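Side-chain contacts in toxin PAU_02230 (PDB 6HV6), which is a toxin of the bacterium Photorhabdus asymbiotica, modelled here as a mixed helical and beta-sheet region of the full protein: residues D215-L218 with S219-M223; A163-T166 with A167-A170. The protein carries 1 engineered substitution. All coordinates share one frame; numbering follows the deposited sequence.

Contact 1: D215-L218 with S219-M223; sequences DAKL and SKMLM. With EDO (1,2-ethanediol), chain F.
Leu218 and Leu222 meet one helical turn apart on the inner side of helix 215-224. Leu218 CG lies 3.9 Å from Leu222 CD1, and the two side chains cross at a slant. The branch point of Leu218 meets a methyl of Leu222, and Leu218 CD1 lies near Leu222 CG in return. Leu218 has CG opposite its backbone N (chi1 179°), whereas Leu222 has CG beside its own N (chi1 -74°). The second setting turns Leu222 back toward the preceding turn, and its CG comes within 3.3 Å of Leu218 O. The same carbonyl accepts the Leu222 N-H, with 2.8 Å between Leu222 N and Leu218 O. Leu205 and Met206 of helix 199-211 touch Leu218, while Leu236 and Leu240 of helix 235-244 touch Leu222.

Lys217 and Met221 repeat the spacing on a more open side. The thioether sulfur Met221 SD rests 3.8 Å from Lys217 CG, against the aliphatic part of the lysine. Met221 N donates to Lys217 O at 2.9 Å, a bond that lies in the carbonyl plane. The lysine bends further out, and its NZ makes a weak hydrogen bond to Ile365 O.

A 1,2-ethanediol molecule sits at the start of the helix. Its O2 accepts from Lys217 N at 2.9 Å, so it serves a first-turn N-H. Its O1 makes a weak bond to Asp215 OD1, while Asp215 OD2 is hydrogen-bonded to Tyr316 OH. The i to i+4 spacing is that of any alpha-helix; the split between buried leucines and exposed lysines marks this one as amphipathic, laid on the body of the fold.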
ATOM      1  N   ASP A 215      12.342  -8.717  10.960  1.00 27.92           N
ATOM      2  CA  ASP A 215      11.171  -8.576  10.104  1.00 26.18           C
ATOM      3  C   ASP A 215       9.899  -8.335  10.906  1.00 31.04           C
ATOM      4  O   ASP A 215       9.039  -7.564  10.477  1.00 27.12           O
ATOM      5  CB  ASP A 215      11.004  -9.804   9.201  1.00 27.09           C
ATOM      6  CG  ASP A 215      11.256 -11.134   9.926  1.00 33.20           C
ATOM      7  OD1 ASP A 215      12.327 -11.304  10.544  1.00 31.72           O
ATOM      8  OD2 ASP A 215      10.385 -12.021   9.853  1.00 32.97           O
ATOM      9  N   ALA A 216       9.742  -8.999  12.053  1.00 25.53           N
ATOM     10  CA  ALA A 216       8.556  -8.762  12.870  1.00 30.07           C
ATOM     11  C   ALA A 216       8.539  -7.339  13.414  1.00 32.44           C
ATOM     12  O   ALA A 216       7.499  -6.670  13.396  1.00 29.05           O
ATOM     13  CB  ALA A 216       8.486  -9.776  14.012  1.00 36.79           C
ATOM     14  N   LYS A 217       9.686  -6.859  13.891  1.00 27.26           N
ATOM     15  CA  LYS A 217       9.790  -5.483  14.359  1.00 30.34           C
ATOM     16  C   LYS A 217       9.462  -4.489  13.245  1.00 25.17           C
ATOM     17  O   LYS A 217       8.675  -3.558  13.440  1.00 26.58           O
ATOM     18  CB  LYS A 217      11.199  -5.241  14.902  1.00 36.04           C
ATOM     19  CG  LYS A 217      11.488  -3.797  15.288  1.00 39.72           C
ATOM     20  CD  LYS A 217      12.966  -3.651  15.621  1.00 57.82           C
ATOM     21  CE  LYS A 217      13.185  -3.007  16.982  1.00 72.21           C
ATOM     22  NZ  LYS A 217      12.678  -1.607  17.019  1.00 78.67           N
ATOM     23  N   LEU A 218      10.058  -4.669  12.068  1.00 25.74           N
ATOM     24  CA  LEU A 218       9.803  -3.725  10.983  1.00 25.79           C
ATOM     25  C   LEU A 218       8.345  -3.771  10.522  1.00 23.70           C
ATOM     26  O   LEU A 218       7.767  -2.730  10.194  1.00 23.14           O
ATOM     27  CB  LEU A 218      10.740  -3.985   9.808  1.00 24.57           C
ATOM     28  CG  LEU A 218      10.464  -3.026   8.641  1.00 27.09           C
ATOM     29  CD1 LEU A 218      10.654  -1.553   9.083  1.00 22.00           C
ATOM     30  CD2 LEU A 218      11.327  -3.359   7.444  1.00 23.49           C
ATOM     31  N   SER A 219       7.740  -4.968  10.476  1.00 22.76           N
ATOM     32  CA  SER A 219       6.316  -5.073  10.151  1.00 27.17           C
ATOM     33  C   SER A 219       5.462  -4.239  11.094  1.00 23.82           C
ATOM     34  O   SER A 219       4.526  -3.557  10.656  1.00 25.33           O
ATOM     35  CB  SER A 219       5.852  -6.533  10.208  1.00 29.09           C
ATOM     36  OG  SER A 219       6.255  -7.232   9.056  1.00 35.56           O
ATOM     37  N   LYS A 220       5.750  -4.303  12.397  1.00 25.96           N
ATOM     38  CA  LYS A 220       4.991  -3.507  13.364  1.00 31.20           C
ATOM     39  C   LYS A 220       5.251  -2.018  13.184  1.00 26.48           C
ATOM     40  O   LYS A 220       4.329  -1.201  13.296  1.00 25.16           O
ATOM     41  CB  LYS A 220       5.352  -3.925  14.789  1.00 34.95           C
ATOM     42  CG  LYS A 220       4.648  -5.181  15.263  1.00 49.98           C
ATOM     43  CD  LYS A 220       4.955  -5.449  16.732  1.00 61.78           C
ATOM     44  CE  LYS A 220       5.832  -6.687  16.921  1.00 64.15           C
ATOM     45  NZ  LYS A 220       5.154  -7.935  16.483  1.00 64.55           N
ATOM     46  N   MET A 221       6.513  -1.646  12.964  1.00 25.24           N
ATOM     47  CA  MET A 221       6.832  -0.240  12.755  0.53 26.33           C
ATOM     48  C   MET A 221       6.140   0.304  11.521  1.00 25.17           C
ATOM     49  O   MET A 221       5.603   1.421  11.545  1.00 25.35           O
ATOM     50  CB  MET A 221       8.341  -0.056  12.648  0.53 27.59           C
ATOM     51  CG  MET A 221       9.063  -0.362  13.928  0.53 32.49           C
ATOM     52  SD  MET A 221      10.831  -0.379  13.657  0.53 39.43           S
ATOM     53  CE  MET A 221      11.067   1.273  12.992  0.53 40.02           C
ATOM     54  N   LEU A 222       6.139  -0.456  10.420  1.00 20.42           N
ATOM     55  CA  LEU A 222       5.459  -0.007   9.208  1.00 22.28           C
ATOM     56  C   LEU A 222       3.970   0.195   9.466  1.00 25.34           C
ATOM     57  O   LEU A 222       3.407   1.247   9.152  1.00 24.35           O
ATOM     58  CB  LEU A 222       5.662  -1.019   8.071  1.00 22.16           C
ATOM     59  CG  LEU A 222       7.058  -1.030   7.444  1.00 24.96           C
ATOM     60  CD1 LEU A 222       7.256  -2.241   6.539  1.00 20.47           C
ATOM     61  CD2 LEU A 222       7.293   0.269   6.680  1.00 23.70           C
ATOM     62  N   MET A 223       3.314  -0.819  10.027  1.00 24.19           N
ATOM     63  CA  MET A 223       1.888  -0.704  10.306  1.00 24.19           C
ATOM     64  C   MET A 223       1.610   0.415  11.311  1.00 26.18           C
ATOM     65  O   MET A 223       0.579   1.091  11.222  1.00 28.37           O
ATOM     66  CB  MET A 223       1.371  -2.055  10.808  1.00 24.80           C
ATOM     67  CG  MET A 223      -0.109  -2.229  10.713  1.00 37.50           C
ATOM     68  SD  MET A 223      -0.782  -2.096   9.033  1.00 32.73           S
ATOM     69  CE  MET A 223      -2.496  -1.874   9.502  1.00 33.85           C
TER
HETATM   70  C1  EDO F2205      11.922 -10.556  13.519  1.00 42.98           C
HETATM   71  O1  EDO F2205      11.481 -11.916  13.496  1.00 55.32           O
HETATM   72  C2  EDO F2205      11.828  -9.965  14.924  1.00 48.31           C
HETATM   73  O2  EDO F2205      11.887  -8.531  14.862  1.00 39.11           O

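Contact 2: A163-T166 with A167-A170; sequences AFQT and AKDA. With EDO (1,2-ethanediol), chain B.
Gln165 and Asp169 form an i to i+4 side-chain hydrogen bond on the surface of the long helix 144-176. Gln165 NE2 donates to Asp169 OD1 at 3.0 Å, with an N-H...O angle of 151°. The oxygen lies close to the amide plane of Gln165. The donor, in turn, reaches OD1 on its syn side but well out of the carboxylate plane. The two flat groups are therefore twisted, with 54° between their planes. Gln165 has CG opposite its backbone N and bends at chi2 (67°), which swings the amide along the helix to the aspartate.

The backbone runs beneath this bridge. Asp169 N donates to Gln165 O at 2.8 Å, so the two residues are joined twice. Lys168 lies beside the amide, and its CE is 3.7 Å from Gln165 OE1. Further back, Lys168 CD approaches the Phe164 ring obliquely, 4.2 Å from CE2. Asp169 OD2 accepts from O1 of a 1,2-ethanediol molecule at 2.7 Å. The same diol has C1 3.9 Å from Thr166 CG2.

The inward side is largely apolar. Buried Ala167 packs on Ile66, Ile68 and Phe73 of the small two-stranded sheet, and buried Ala170 touches Pro187. Thr166, at the border, also touches Pro187, and its OG1 bonds back to Asn162 O.

Both carboxylate oxygens of Asp169 thus accept hydrogen bonds. In the crystal these probably stabilise its negative charge and restrict its rotation; only the amide's share belongs to the protein, since the diol probably comes from the crystallisation liquor.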
ATOM      1  N   ALA A 163     -10.503   1.916   3.895  1.00 28.87           N
ATOM      2  CA  ALA A 163      -9.620   1.160   4.779  1.00 29.60           C
ATOM      3  C   ALA A 163     -10.207  -0.207   5.096  1.00 33.62           C
ATOM      4  O   ALA A 163      -9.484  -1.216   5.125  1.00 29.01           O
ATOM      5  CB  ALA A 163      -9.358   1.941   6.071  1.00 26.84           C
ATOM      6  N   PHE A 164     -11.514  -0.269   5.336  1.00 29.15           N
ATOM      7  CA  PHE A 164     -12.125  -1.562   5.615  1.00 30.42           C
ATOM      8  C   PHE A 164     -12.025  -2.487   4.410  1.00 34.94           C
ATOM      9  O   PHE A 164     -11.787  -3.695   4.559  1.00 32.01           O
ATOM     10  CB  PHE A 164     -13.577  -1.391   6.036  1.00 33.03           C
ATOM     11  CG  PHE A 164     -14.222  -2.677   6.461  1.00 37.77           C
ATOM     12  CD1 PHE A 164     -13.996  -3.195   7.726  1.00 44.03           C
ATOM     13  CD2 PHE A 164     -15.038  -3.375   5.590  1.00 36.97           C
ATOM     14  CE1 PHE A 164     -14.583  -4.384   8.123  1.00 44.53           C
ATOM     15  CE2 PHE A 164     -15.631  -4.563   5.977  1.00 42.54           C
ATOM     16  CZ  PHE A 164     -15.402  -5.070   7.243  1.00 44.51           C
ATOM     17  N   GLN A 165     -12.184  -1.938   3.202  1.00 29.01           N
ATOM     18  CA  GLN A 165     -12.009  -2.759   2.008  1.00 28.41           C
ATOM     19  C   GLN A 165     -10.561  -3.231   1.860  1.00 34.31           C
ATOM     20  O   GLN A 165     -10.316  -4.397   1.513  1.00 30.62           O
ATOM     21  CB  GLN A 165     -12.449  -1.992   0.762  1.00 32.69           C
ATOM     22  CG  GLN A 165     -12.357  -2.814  -0.507  1.00 37.00           C
ATOM     23  CD  GLN A 165     -13.356  -3.957  -0.523  1.00 45.86           C
ATOM     24  OE1 GLN A 165     -14.519  -3.775  -0.173  1.00 48.48           O
ATOM     25  NE2 GLN A 165     -12.898  -5.150  -0.913  1.00 42.13           N
ATOM     26  N   THR A 166      -9.589  -2.351   2.105  1.00 26.00           N
ATOM     27  CA  THR A 166      -8.191  -2.788   2.055  1.00 25.29           C
ATOM     28  C   THR A 166      -7.933  -3.899   3.063  1.00 32.59           C
ATOM     29  O   THR A 166      -7.282  -4.905   2.742  1.00 29.35           O
ATOM     30  CB  THR A 166      -7.250  -1.613   2.306  1.00 25.11           C
ATOM     31  OG1 THR A 166      -7.492  -0.598   1.323  1.00 33.73           O
ATOM     32  CG2 THR A 166      -5.786  -2.078   2.221  1.00 25.21           C
ATOM     33  N   ALA A 167      -8.445  -3.742   4.287  1.00 29.97           N
ATOM     34  CA  ALA A 167      -8.297  -4.794   5.289  1.00 28.86           C
ATOM     35  C   ALA A 167      -8.907  -6.103   4.798  1.00 27.92           C
ATOM     36  O   ALA A 167      -8.314  -7.177   4.960  1.00 30.32           O
ATOM     37  CB  ALA A 167      -8.936  -4.352   6.606  1.00 28.03           C
ATOM     38  N   LYS A 168     -10.084  -6.029   4.174  1.00 29.90           N
ATOM     39  CA  LYS A 168     -10.711  -7.229   3.625  1.00 31.24           C
ATOM     40  C   LYS A 168      -9.865  -7.841   2.513  1.00 30.35           C
ATOM     41  O   LYS A 168      -9.736  -9.070   2.419  1.00 31.48           O
ATOM     42  CB  LYS A 168     -12.110  -6.890   3.120  1.00 36.61           C
ATOM     43  CG  LYS A 168     -13.072  -8.050   3.120  1.00 53.10           C
ATOM     44  CD  LYS A 168     -14.515  -7.553   3.223  1.00 60.79           C
ATOM     45  CE  LYS A 168     -14.931  -6.786   1.988  1.00 63.48           C
ATOM     46  NZ  LYS A 168     -14.980  -7.684   0.800  1.00 67.54           N
ATOM     47  N   ASP A 169      -9.299  -7.000   1.648  1.00 27.18           N
ATOM     48  CA  ASP A 169      -8.394  -7.491   0.614  1.00 29.75           C
ATOM     49  C   ASP A 169      -7.180  -8.179   1.229  1.00 30.71           C
ATOM     50  O   ASP A 169      -6.704  -9.201   0.714  1.00 31.09           O
ATOM     51  CB  ASP A 169      -7.922  -6.339  -0.277  1.00 29.42           C
ATOM     52  CG  ASP A 169      -9.043  -5.700  -1.086  1.00 36.03           C
ATOM     53  OD1 ASP A 169     -10.149  -6.274  -1.152  1.00 38.05           O
ATOM     54  OD2 ASP A 169      -8.799  -4.611  -1.656  1.00 39.21           O
ATOM     55  N   ALA A 170      -6.634  -7.601   2.302  1.00 23.98           N
ATOM     56  CA  ALA A 170      -5.473  -8.197   2.957  1.00 29.33           C
ATOM     57  C   ALA A 170      -5.828  -9.541   3.589  1.00 31.75           C
ATOM     58  O   ALA A 170      -5.050 -10.497   3.507  1.00 28.33           O
ATOM     59  CB  ALA A 170      -4.917  -7.231   3.999  1.00 27.80           C
TER
HETATM   60  C1  EDO B2201      -5.041  -3.920  -1.152  1.00 48.90           C
HETATM   61  O1  EDO B2201      -6.339  -3.466  -1.561  1.00 44.18           O
HETATM   62  C2  EDO B2201      -3.974  -3.026  -1.776  1.00 54.46           C
HETATM   63  O2  EDO B2201      -3.794  -3.368  -3.155  1.00 64.47           O

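Overall arrangement
Contact 2 comes first along the chain, in the long helix 144-176, and contact 1 follows in the short helix 215-224. Their centres are 18 Å apart. The nearest atoms are about 7 Å apart, so the two do not touch. They are joined indirectly through the segment around Pro187 and helix 188-191. Pro187 and Leu190 are met by residues of 163-170 and also by Met223 of contact 1. The small sheet is a second link: its strands pack on contact 2, and Ser69 between them touches Met223. Each contact has its own 1,2-ethanediol, probably from the crystallisation liquor, and neither diol is evidence of a functional site.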